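Local coordinates for protein cytidylyltransferase (Leptospira borgpetersenii serovar Hardjo-bovis, PDB 6OEW) that probably transfers a nucleotidyl group, most likely cytidylyl from CTP, in a metal-dependent reaction, at residues Phe40-Phe50 with Leu111-Asp122; Arg23-Phe32 with Ile201-Lys211. All coordinates share one frame; numbering follows the deposited sequence.

Contact 1: residues Phe40-Phe50 with Leu111-Asp122. With EDO (1,2-ethanediol), chain D.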
loop_
_atom_site.group_PDB
_atom_site.type_symbol
_atom_site.label_atom_id
_atom_site.label_comp_id
_atom_site.label_asym_id
_atom_site.label_seq_id
_atom_site.Cartn_x
_atom_site.Cartn_y
_atom_site.Cartn_z
ATOM N N PHE A 40 10.818 -4.491 -5.413
ATOM C CA PHE A 40 10.034 -4.206 -6.610
ATOM C C PHE A 40 9.029 -3.088 -6.363
ATOM O O PHE A 40 8.869 -2.182 -7.199
ATOM C CB PHE A 40 9.315 -5.483 -7.048
ATOM C CG PHE A 40 8.934 -5.498 -8.491
ATOM C CD1 PHE A 40 9.690 -6.224 -9.408
ATOM C CD2 PHE A 40 7.826 -4.791 -8.943
ATOM C CE1 PHE A 40 9.349 -6.257 -10.750
ATOM C CE2 PHE A 40 7.483 -4.817 -10.306
ATOM C CZ PHE A 40 8.248 -5.539 -11.200
ATOM N N MET A 41 8.320 -3.155 -5.236
ATOM C CA MET A 41 7.356 -2.119 -4.876
ATOM C C MET A 41 8.025 -0.753 -4.760
ATOM O O MET A 41 7.524 0.248 -5.290
ATOM C CB MET A 41 6.670 -2.485 -3.565
ATOM C CG MET A 41 5.454 -1.613 -3.252
ATOM S SD MET A 41 4.812 -1.997 -1.611
ATOM C CE MET A 41 3.435 -0.826 -1.529
ATOM N N LEU A 42 9.161 -0.700 -4.069
ATOM C CA LEU A 42 9.869 0.559 -3.902
ATOM C C LEU A 42 10.309 1.120 -5.252
ATOM O O LEU A 42 10.186 2.323 -5.495
ATOM C CB LEU A 42 11.055 0.359 -2.958
ATOM C CG LEU A 42 10.697 -0.014 -1.506
ATOM C CD1 LEU A 42 11.948 -0.202 -0.663
ATOM C CD2 LEU A 42 9.811 1.054 -0.870
ATOM N N GLU A 43 10.781 0.260 -6.158
ATOM C CA GLU A 43 11.160 0.735 -7.489
ATOM C C GLU A 43 9.964 1.315 -8.240
ATOM O O GLU A 43 10.099 2.319 -8.952
ATOM C CB GLU A 43 11.801 -0.392 -8.296
ATOM C CG GLU A 43 13.171 -0.776 -7.794
ATOM C CD GLU A 43 13.905 -1.660 -8.765
ATOM O OE1 GLU A 43 13.881 -1.379 -9.977
ATOM O OE2 GLU A 43 14.494 -2.656 -8.313
ATOM N N ARG A 44 8.780 0.707 -8.081
ATOM C CA ARG A 44 7.580 1.246 -8.717
ATOM C C ARG A 44 7.175 2.588 -8.114
ATOM O O ARG A 44 6.695 3.480 -8.829
ATOM C CB ARG A 44 6.449 0.225 -8.618
ATOM C CG ARG A 44 6.651 -0.909 -9.626
ATOM C CD ARG A 44 5.543 -1.941 -9.589
ATOM N NE ARG A 44 4.227 -1.418 -9.975
ATOM C CZ ARG A 44 3.820 -1.201 -11.224
ATOM N NH1 ARG A 44 4.625 -1.415 -12.264
ATOM N NH2 ARG A 44 2.587 -0.762 -11.441
ATOM N N LEU A 45 7.374 2.763 -6.816
ATOM C CA LEU A 45 7.026 4.028 -6.179
ATOM C C LEU A 45 8.042 5.129 -6.455
ATOM O O LEU A 45 7.737 6.301 -6.211
ATOM C CB LEU A 45 6.870 3.819 -4.674
ATOM C CG LEU A 45 5.643 2.995 -4.314
ATOM C CD1 LEU A 45 5.722 2.532 -2.865
ATOM C CD2 LEU A 45 4.416 3.833 -4.496
ATOM N N LYS A 46 9.235 4.785 -6.952
ATOM C CA LYS A 46 10.190 5.814 -7.353
ATOM C C LYS A 46 9.642 6.690 -8.467
ATOM O O LYS A 46 10.126 7.813 -8.644
ATOM C CB LYS A 46 11.514 5.188 -7.798
ATOM N N PHE A 47 8.652 6.208 -9.222
ATOM C CA PHE A 47 8.067 6.996 -10.305
ATOM C C PHE A 47 7.014 7.992 -9.824
ATOM O O PHE A 47 6.517 8.780 -10.637
ATOM C CB PHE A 47 7.451 6.067 -11.358
ATOM C CG PHE A 47 8.465 5.200 -12.075
ATOM C CD1 PHE A 47 9.191 5.699 -13.151
ATOM C CD2 PHE A 47 8.696 3.893 -11.670
ATOM C CE1 PHE A 47 10.118 4.916 -13.812
ATOM C CE2 PHE A 47 9.628 3.109 -12.333
ATOM C CZ PHE A 47 10.335 3.621 -13.400
ATOM N N SER A 48 6.651 7.973 -8.543
ATOM C CA SER A 48 5.654 8.906 -8.031
ATOM C C SER A 48 6.232 10.312 -7.958
ATOM O O SER A 48 7.412 10.499 -7.641
ATOM C CB SER A 48 5.180 8.474 -6.646
ATOM O OG SER A 48 4.377 9.480 -6.038
ATOM N N LYS A 49 5.400 11.316 -8.259
ATOM C CA LYS A 49 5.893 12.664 -8.021
ATOM C C LYS A 49 6.119 12.937 -6.537
ATOM O O LYS A 49 6.747 13.942 -6.202
ATOM C CB LYS A 49 4.938 13.701 -8.631
ATOM C CG LYS A 49 3.528 13.653 -8.079
ATOM C CD LYS A 49 2.743 14.931 -8.433
ATOM C CE LYS A 49 1.891 14.764 -9.682
ATOM N NZ LYS A 49 0.839 15.819 -9.769
ATOM N N PHE A 50 5.666 12.056 -5.643
ATOM C CA PHE A 50 5.914 12.194 -4.211
ATOM C C PHE A 50 6.966 11.212 -3.694
ATOM O O PHE A 50 6.988 10.901 -2.497
ATOM C CB PHE A 50 4.599 12.045 -3.440
ATOM C CG PHE A 50 3.517 12.976 -3.929
ATOM C CD1 PHE A 50 3.513 14.325 -3.563
ATOM C CD2 PHE A 50 2.521 12.523 -4.786
ATOM C CE1 PHE A 50 2.532 15.183 -4.027
ATOM C CE2 PHE A 50 1.545 13.384 -5.256
ATOM C CZ PHE A 50 1.551 14.719 -4.882
ATOM N N LEU A 111 2.751 -4.450 -6.894
ATOM C CA LEU A 111 2.500 -3.882 -8.217
ATOM C C LEU A 111 1.751 -2.562 -8.150
ATOM O O LEU A 111 1.197 -2.123 -9.169
ATOM C CB LEU A 111 1.735 -4.859 -9.111
ATOM C CG LEU A 111 2.402 -6.237 -9.266
ATOM C CD1 LEU A 111 1.725 -7.064 -10.324
ATOM C CD2 LEU A 111 3.887 -6.117 -9.576
ATOM N N ILE A 112 1.735 -1.925 -6.975
ATOM C CA ILE A 112 1.090 -0.626 -6.810
ATOM C C ILE A 112 1.516 0.314 -7.931
ATOM O O ILE A 112 2.673 0.303 -8.370
ATOM C CB ILE A 112 1.440 -0.063 -5.420
ATOM C CG1 ILE A 112 0.485 1.071 -5.041
ATOM C CG2 ILE A 112 2.953 0.310 -5.323
ATOM C CD1 ILE A 112 -0.844 0.574 -4.489
ATOM N N ASP A 113 0.565 1.109 -8.421
ATOM C CA ASP A 113 0.767 1.978 -9.583
ATOM C C ASP A 113 0.920 3.412 -9.088
ATOM O O ASP A 113 0.009 3.956 -8.449
ATOM C CB ASP A 113 -0.397 1.847 -10.571
ATOM C CG ASP A 113 -0.223 2.707 -11.846
ATOM O OD1 ASP A 113 0.410 3.777 -11.796
ATOM O OD2 ASP A 113 -0.743 2.320 -12.904
ATOM N N SER A 114 2.082 4.014 -9.358
ATOM C CA SER A 114 2.336 5.346 -8.819
ATOM C C SER A 114 1.445 6.398 -9.474
ATOM O O SER A 114 1.176 7.444 -8.860
ATOM C CB SER A 114 3.820 5.694 -8.974
ATOM O OG SER A 114 4.142 5.959 -10.341
ATOM N N LYS A 115 0.947 6.140 -10.691
ATOM C CA LYS A 115 0.084 7.125 -11.343
ATOM C C LYS A 115 -1.265 7.222 -10.644
ATOM O O LYS A 115 -1.818 8.320 -10.496
ATOM C CB LYS A 115 -0.097 6.785 -12.835
ATOM N N ILE A 116 -1.812 6.091 -10.203
ATOM C CA ILE A 116 -3.054 6.113 -9.440
ATOM C C ILE A 116 -2.834 6.816 -8.108
ATOM O O ILE A 116 -3.635 7.661 -7.687
ATOM C CB ILE A 116 -3.582 4.681 -9.237
ATOM C CG1 ILE A 116 -3.866 4.031 -10.596
ATOM C CG2 ILE A 116 -4.811 4.679 -8.297
ATOM C CD1 ILE A 116 -4.282 2.584 -10.515
ATOM N N LEU A 117 -1.746 6.463 -7.418
ATOM C CA LEU A 117 -1.407 7.145 -6.173
ATOM C C LEU A 117 -1.348 8.658 -6.376
ATOM O O LEU A 117 -1.936 9.414 -5.601
ATOM C CB LEU A 117 -0.077 6.608 -5.633
ATOM C CG LEU A 117 0.398 6.987 -4.227
ATOM C CD1 LEU A 117 1.388 5.880 -3.718
ATOM C CD2 LEU A 117 1.052 8.392 -4.189
ATOM N N ASP A 118 -0.669 9.116 -7.438
ATOM C CA ASP A 118 -0.499 10.556 -7.626
ATOM C C ASP A 118 -1.827 11.234 -7.925
ATOM O O ASP A 118 -2.072 12.358 -7.465
ATOM C CB ASP A 118 0.497 10.840 -8.749
ATOM C CG ASP A 118 1.930 10.481 -8.362
ATOM O OD1 ASP A 118 2.171 10.155 -7.173
ATOM O OD2 ASP A 118 2.810 10.538 -9.242
ATOM N N LEU A 119 -2.687 10.580 -8.716
ATOM C CA LEU A 119 -3.999 11.159 -9.014
ATOM C C LEU A 119 -4.820 11.307 -7.750
ATOM O O LEU A 119 -5.543 12.295 -7.572
ATOM C CB LEU A 119 -4.750 10.284 -10.020
ATOM C CG LEU A 119 -4.310 10.321 -11.480
ATOM C CD1 LEU A 119 -4.997 9.224 -12.295
ATOM C CD2 LEU A 119 -4.630 11.712 -12.068
ATOM N N MET A 120 -4.750 10.306 -6.871
ATOM C CA MET A 120 -5.512 10.356 -5.632
ATOM C C MET A 120 -4.986 11.451 -4.724
ATOM O O MET A 120 -5.777 12.173 -4.102
ATOM C CB MET A 120 -5.483 8.993 -4.925
ATOM C CG MET A 120 -6.373 7.961 -5.618
ATOM S SD MET A 120 -6.291 6.324 -4.816
ATOM C CE MET A 120 -7.035 6.676 -3.226
ATOM N N VAL A 121 -3.660 11.605 -4.648
ATOM C CA VAL A 121 -3.114 12.677 -3.822
ATOM C C VAL A 121 -3.531 14.029 -4.394
ATOM O O VAL A 121 -3.904 14.941 -3.650
ATOM C CB VAL A 121 -1.582 12.575 -3.705
ATOM C CG1 VAL A 121 -1.066 13.798 -2.966
ATOM C CG2 VAL A 121 -1.132 11.277 -2.958
ATOM N N ASP A 122 -3.471 14.174 -5.730
ATOM C CA ASP A 122 -3.870 15.436 -6.358
ATOM C C ASP A 122 -5.315 15.780 -6.019
ATOM O O ASP A 122 -5.631 16.934 -5.688
ATOM C CB ASP A 122 -3.684 15.351 -7.880
ATOM C CG ASP A 122 -2.248 15.602 -8.315
ATOM O OD1 ASP A 122 -1.409 15.943 -7.449
ATOM O OD2 ASP A 122 -1.961 15.456 -9.523
HETATM C C1 EDO D . 4.725 3.225 -12.868
HETATM O O1 EDO D . 4.233 4.553 -12.624
HETATM C C2 EDO D . 4.246 2.255 -11.782
HETATM O O2 EDO D . 4.574 2.779 -10.485
HETATM O O HOH W 1 3.343 8.380 -11.025
#
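S48 and K49 grip both oxygens of the D118 carboxylate. S48 OG donates to the syn lone pair of D118 OD1 at 2.6 Å. K49 N donates to D118 OD2 at 2.9 Å and 171°, from the syn side but out of the carboxylate plane. D118 OD1 also sits at the F50 ring edge, 3.4 Å from CD2, with the carboxylate turned almost perpendicular to the ring. S48 OG lies anti to its own backbone N (chi1 170°). There it also accepts from F50 N, which makes an ST turn. Water 1 donates to D118 OD2 and F47 O and accepts from S114 OG. K49 NZ reaches the syn lone pair of D122 OD2 at 2.8 Å in a salt bridge, with a weak bond to OD1.

At the other end R44 reaches the loop before helix 114-126. Its NE donates to I112 O at 2.8 Å, 41° above the carbonyl plane. NH2 adds weak bonds to L111 O and I112 O. NH1 is taken by F222 O, and the F222 ring makes a cation-pi contact. A 1,2-ethanediol molecule, probably from the crystallisation liquor, sets its C2 over one face of the guanidinium. Its O2 donates to R44 O and accepts from S114 N. D113 N-caps helix 114-126: OD1 accepts from K115 N, and OD2 from Y224 N.

Both helices pack on the central mixed sheet of this GT-A clan fold. L45 lies on I15 and L105, while L117 and V121 lie on V103.

M41, L45, I112, L117, F50 and V121 make the apolar packing on the side toward the sheet. L45 CD2 touches L117 CD1 at 3.7 Å and I112 CG2 at 3.9 Å. The extended M41 brings its CG to the same I112 methyl. F50 CZ meets V121 CG1 at 3.4 Å, obliquely to the ring. Apart from these, F40 CE2 packs on L111 CD2 on the side of helix 204-214.

Contact 2: residues Arg23-Phe32 with Ile201-Lys211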
loop_
_atom_site.group_PDB
_atom_site.type_symbol
_atom_site.label_atom_id
_atom_site.label_comp_id
_atom_site.label_asym_id
_atom_site.label_seq_id
_atom_site.Cartn_x
_atom_site.Cartn_y
_atom_site.Cartn_z
ATOM N N ARG A 23 0.053 -13.448 7.087
ATOM C CA ARG A 23 -0.076 -14.363 5.970
ATOM C C ARG A 23 1.250 -14.423 5.227
ATOM O O ARG A 23 1.848 -13.375 4.924
ATOM C CB ARG A 23 -1.211 -13.933 5.042
ATOM C CG ARG A 23 -2.563 -13.881 5.737
ATOM C CD ARG A 23 -3.701 -13.737 4.743
ATOM N NE ARG A 23 -3.938 -14.995 4.037
ATOM C CZ ARG A 23 -4.712 -15.122 2.963
ATOM N NH1 ARG A 23 -5.329 -14.060 2.453
ATOM N NH2 ARG A 23 -4.862 -16.310 2.397
ATOM N N LEU A 24 1.706 -15.647 4.980
ATOM C CA LEU A 24 2.932 -15.938 4.244
ATOM C C LEU A 24 4.120 -15.153 4.809
ATOM O O LEU A 24 4.744 -14.356 4.094
ATOM C CB LEU A 24 2.750 -15.671 2.755
ATOM C CG LEU A 24 3.748 -16.339 1.813
ATOM C CD1 LEU A 24 3.595 -17.852 1.932
ATOM C CD2 LEU A 24 3.533 -15.878 0.363
ATOM N N PRO A 25 4.456 -15.353 6.087
ATOM C CA PRO A 25 5.627 -14.673 6.655
ATOM C C PRO A 25 6.847 -14.882 5.762
ATOM O O PRO A 25 7.054 -15.970 5.220
ATOM C CB PRO A 25 5.796 -15.338 8.030
ATOM C CG PRO A 25 5.001 -16.652 7.939
ATOM C CD PRO A 25 3.853 -16.321 7.025
ATOM N N GLY A 26 7.624 -13.806 5.562
ATOM C CA GLY A 26 8.811 -13.844 4.724
ATOM C C GLY A 26 8.580 -13.397 3.300
ATOM O O GLY A 26 9.546 -13.272 2.528
ATOM N N LYS A 27 7.332 -13.151 2.923
ATOM C CA LYS A 27 7.022 -12.933 1.517
ATOM C C LYS A 27 7.685 -11.669 0.981
ATOM O O LYS A 27 8.037 -11.621 -0.194
ATOM C CB LYS A 27 5.504 -12.872 1.319
ATOM C CG LYS A 27 4.832 -11.648 2.012
ATOM C CD LYS A 27 3.335 -11.890 2.242
ATOM C CE LYS A 27 2.671 -10.659 2.893
ATOM N NZ LYS A 27 1.280 -10.974 3.345
ATOM N N ILE A 28 7.882 -10.643 1.820
ATOM C CA ILE A 28 8.432 -9.400 1.287
ATOM C C ILE A 28 9.868 -9.572 0.829
ATOM O O ILE A 28 10.362 -8.755 0.041
ATOM C CB ILE A 28 8.336 -8.261 2.321
ATOM C CG1 ILE A 28 9.168 -8.557 3.571
ATOM C CG2 ILE A 28 6.862 -7.967 2.652
ATOM C CD1 ILE A 28 9.204 -7.377 4.561
ATOM N N ALA A 29 10.544 -10.629 1.287
ATOM C CA ALA A 29 11.912 -10.943 0.899
ATOM C C ALA A 29 11.993 -11.985 -0.214
ATOM O O ALA A 29 13.098 -12.398 -0.575
ATOM C CB ALA A 29 12.713 -11.426 2.128
ATOM N N LEU A 30 10.862 -12.430 -0.752
ATOM C CA LEU A 30 10.890 -13.410 -1.825
ATOM C C LEU A 30 11.484 -12.813 -3.101
ATOM O O LEU A 30 11.260 -11.630 -3.412
ATOM C CB LEU A 30 9.488 -13.924 -2.128
ATOM C CG LEU A 30 8.862 -14.926 -1.179
ATOM C CD1 LEU A 30 7.393 -15.081 -1.496
ATOM C CD2 LEU A 30 9.596 -16.251 -1.362
ATOM N N PRO A 31 12.222 -13.616 -3.866
ATOM C CA PRO A 31 12.732 -13.149 -5.159
ATOM C C PRO A 31 11.583 -12.730 -6.061
ATOM O O PRO A 31 10.559 -13.412 -6.138
ATOM C CB PRO A 31 13.461 -14.377 -5.720
ATOM C CG PRO A 31 13.776 -15.217 -4.535
ATOM C CD PRO A 31 12.692 -14.978 -3.531
ATOM N N PHE A 32 11.757 -11.593 -6.734
ATOM C CA PHE A 32 10.711 -11.048 -7.597
ATOM C C PHE A 32 11.376 -10.197 -8.674
ATOM O O PHE A 32 12.019 -9.189 -8.359
ATOM C CB PHE A 32 9.704 -10.228 -6.773
ATOM C CG PHE A 32 8.384 -9.993 -7.476
ATOM C CD1 PHE A 32 7.628 -11.059 -7.932
ATOM C CD2 PHE A 32 7.908 -8.710 -7.676
ATOM C CE1 PHE A 32 6.424 -10.857 -8.576
ATOM C CE2 PHE A 32 6.682 -8.488 -8.319
ATOM C CZ PHE A 32 5.939 -9.559 -8.768
ATOM N N ILE A 201 -0.174 -10.206 -2.299
ATOM C CA ILE A 201 0.580 -11.430 -2.008
ATOM C C ILE A 201 0.302 -11.850 -0.569
ATOM O O ILE A 201 0.741 -11.206 0.396
ATOM C CB ILE A 201 2.084 -11.279 -2.285
ATOM C CG1 ILE A 201 2.799 -12.584 -1.908
ATOM C CG2 ILE A 201 2.689 -10.036 -1.583
ATOM C CD1 ILE A 201 4.032 -12.836 -2.708
ATOM N N ASP A 202 -0.468 -12.925 -0.439
ATOM C CA ASP A 202 -0.741 -13.576 0.819
ATOM C C ASP A 202 -0.555 -15.082 0.754
ATOM O O ASP A 202 -0.505 -15.713 1.810
ATOM C CB ASP A 202 -2.172 -13.289 1.283
ATOM C CG ASP A 202 -2.367 -11.856 1.721
ATOM O OD1 ASP A 202 -1.640 -11.402 2.644
ATOM O OD2 ASP A 202 -3.258 -11.202 1.137
ATOM N N THR A 203 -0.452 -15.669 -0.441
ATOM C CA THR A 203 -0.268 -17.104 -0.610
ATOM C C THR A 203 0.773 -17.352 -1.691
ATOM O O THR A 203 1.135 -16.454 -2.470
ATOM C CB THR A 203 -1.560 -17.812 -1.019
ATOM O OG1 THR A 203 -1.977 -17.290 -2.288
ATOM C CG2 THR A 203 -2.652 -17.599 0.005
ATOM N N ILE A 204 1.214 -18.609 -1.763
ATOM C CA ILE A 204 2.132 -19.033 -2.817
ATOM C C ILE A 204 1.482 -18.866 -4.187
ATOM O O ILE A 204 2.144 -18.497 -5.171
ATOM C CB ILE A 204 2.577 -20.488 -2.575
ATOM C CG1 ILE A 204 3.548 -20.552 -1.405
ATOM C CG2 ILE A 204 3.202 -21.086 -3.824
ATOM C CD1 ILE A 204 4.688 -19.603 -1.546
ATOM N N GLU A 205 0.177 -19.144 -4.273
ATOM C CA GLU A 205 -0.550 -18.980 -5.527
ATOM C C GLU A 205 -0.585 -17.507 -5.957
ATOM O O GLU A 205 -0.524 -17.198 -7.157
ATOM C CB GLU A 205 -1.967 -19.535 -5.370
ATOM C CG GLU A 205 -2.047 -21.049 -5.166
ATOM C CD GLU A 205 -1.561 -21.521 -3.787
ATOM O OE1 GLU A 205 -1.693 -20.767 -2.795
ATOM O OE2 GLU A 205 -1.043 -22.659 -3.704
ATOM N N ASP A 206 -0.696 -16.583 -4.996
ATOM C CA ASP A 206 -0.596 -15.161 -5.334
ATOM C C ASP A 206 0.757 -14.863 -5.956
ATOM O O ASP A 206 0.860 -14.158 -6.971
ATOM C CB ASP A 206 -0.754 -14.293 -4.085
ATOM C CG ASP A 206 -2.172 -14.237 -3.559
ATOM O OD1 ASP A 206 -3.128 -14.583 -4.280
ATOM O OD2 ASP A 206 -2.317 -13.835 -2.388
ATOM N N TYR A 207 1.810 -15.348 -5.298
ATOM C CA TYR A 207 3.183 -15.186 -5.747
ATOM C C TYR A 207 3.365 -15.684 -7.172
ATOM O O TYR A 207 4.007 -15.019 -7.991
ATOM C CB TYR A 207 4.103 -15.941 -4.778
ATOM C CG TYR A 207 5.595 -15.849 -5.022
ATOM C CD1 TYR A 207 6.223 -14.615 -5.248
ATOM C CD2 TYR A 207 6.381 -16.985 -4.979
ATOM C CE1 TYR A 207 7.615 -14.549 -5.455
ATOM C CE2 TYR A 207 7.746 -16.931 -5.166
ATOM C CZ TYR A 207 8.367 -15.716 -5.400
ATOM O OH TYR A 207 9.742 -15.708 -5.596
ATOM N N GLU A 208 2.868 -16.889 -7.469
ATOM C CA GLU A 208 2.996 -17.445 -8.814
ATOM C C GLU A 208 2.291 -16.562 -9.834
ATOM O O GLU A 208 2.799 -16.332 -10.937
ATOM C CB GLU A 208 2.405 -18.856 -8.857
ATOM C CG GLU A 208 3.071 -19.868 -7.914
ATOM C CD GLU A 208 2.341 -21.211 -7.847
ATOM O OE1 GLU A 208 1.165 -21.299 -8.262
ATOM O OE2 GLU A 208 2.948 -22.186 -7.374
ATOM N N THR A 209 1.092 -16.092 -9.479
ATOM C CA THR A 209 0.340 -15.161 -10.326
ATOM C C THR A 209 1.136 -13.890 -10.590
ATOM O O THR A 209 1.249 -13.427 -11.737
ATOM C CB THR A 209 -0.986 -14.808 -9.637
ATOM O OG1 THR A 209 -1.772 -15.997 -9.480
ATOM C CG2 THR A 209 -1.785 -13.743 -10.449
ATOM N N LEU A 210 1.663 -13.287 -9.527
ATOM C CA LEU A 210 2.399 -12.037 -9.671
ATOM C C LEU A 210 3.677 -12.251 -10.464
ATOM O O LEU A 210 4.075 -11.395 -11.260
ATOM C CB LEU A 210 2.709 -11.457 -8.290
ATOM C CG LEU A 210 1.482 -10.994 -7.496
ATOM C CD1 LEU A 210 1.860 -10.780 -6.059
ATOM C CD2 LEU A 210 0.924 -9.688 -8.083
ATOM N N LYS A 211 4.331 -13.394 -10.264
ATOM C CA LYS A 211 5.520 -13.689 -11.055
ATOM C C LYS A 211 5.177 -13.787 -12.532
ATOM O O LYS A 211 5.936 -13.319 -13.390
ATOM C CB LYS A 211 6.169 -14.980 -10.552
ATOM C CG LYS A 211 7.080 -14.723 -9.360
ATOM C CD LYS A 211 7.581 -16.036 -8.681
ATOM C CE LYS A 211 7.739 -17.220 -9.589
ATOM N NZ LYS A 211 8.206 -18.469 -8.824
#
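The backbones approach most closely at R23 and D202, with CA atoms 5.3 Å apart, and meet again at F32 and K211 where helix 204-214 runs past strand 31-32. Within this GT-A clan fold, the contact joins a loop with a type II turn at L24-K27 to the start of that helix. It borders the metal site. A bound magnesium ion lies about 4 Å from the side chain of D202. I201 is hydrogen-bonded through its backbone to D108, a residue seen to bind magnesium in a structure of this protein.

R23, K27 and D202 form a salt-bridge network. K27 places CG between its backbone N and carbonyl carbon (chi1 65°) and is extended beyond. Its NZ donates to I201 O at 3.0 Å, in the carbonyl plane, and also to R23 O. The third partner is D202 OD1, held by a weak bond at 3.0 Å within the salt bridge. The R23 guanidinium lies with one face over D202 CB. Its pairing with D202 OD2 is long and rests on charge alone.

T203 and D206 form a capping box: T203 OG1 accepts from D206 N, and D206 OD2 takes a weak bond back from T203 N. OD2 also accepts from D202 N through its anti lone pair.

The rest is mostly apolar. L24 CD1 meets I204 CD1 at 4.0 Å. F32 presents its ring edge to the backbone of L210 and K211. L30 CD1 stands 3.8 Å from the Y207 ring centroid, only 4° off the normal, a CH-pi contact. K211 CD lies over the opposite face, toward the rim. At the edge of that ring, Y207 OH donates to P31 O in a very short bond of 2.5 Å.

The chain passes first through 23-32, then 40-50, 111-122 and 201-211. Contact 1 closes a loop of 60 residues that includes strands 54-59, 77-81 and 101-106 of the main sheet. Contact 2 closes a much longer loop of 168 residues, and contact 1 is nested inside it. Contact 1 ties helix 37-45 to helix 114-126 against the sheet. Contact 2 brings helix 204-214 back to the early loop beside the magnesium site. Their centres are 21 Å apart, yet they touch. The F40 and F32 rings pack edge-to-face, with F40 CG 3.5 Å from F32 CD2. L111 CD1 also meets L210 CD2 at 3.5 Å.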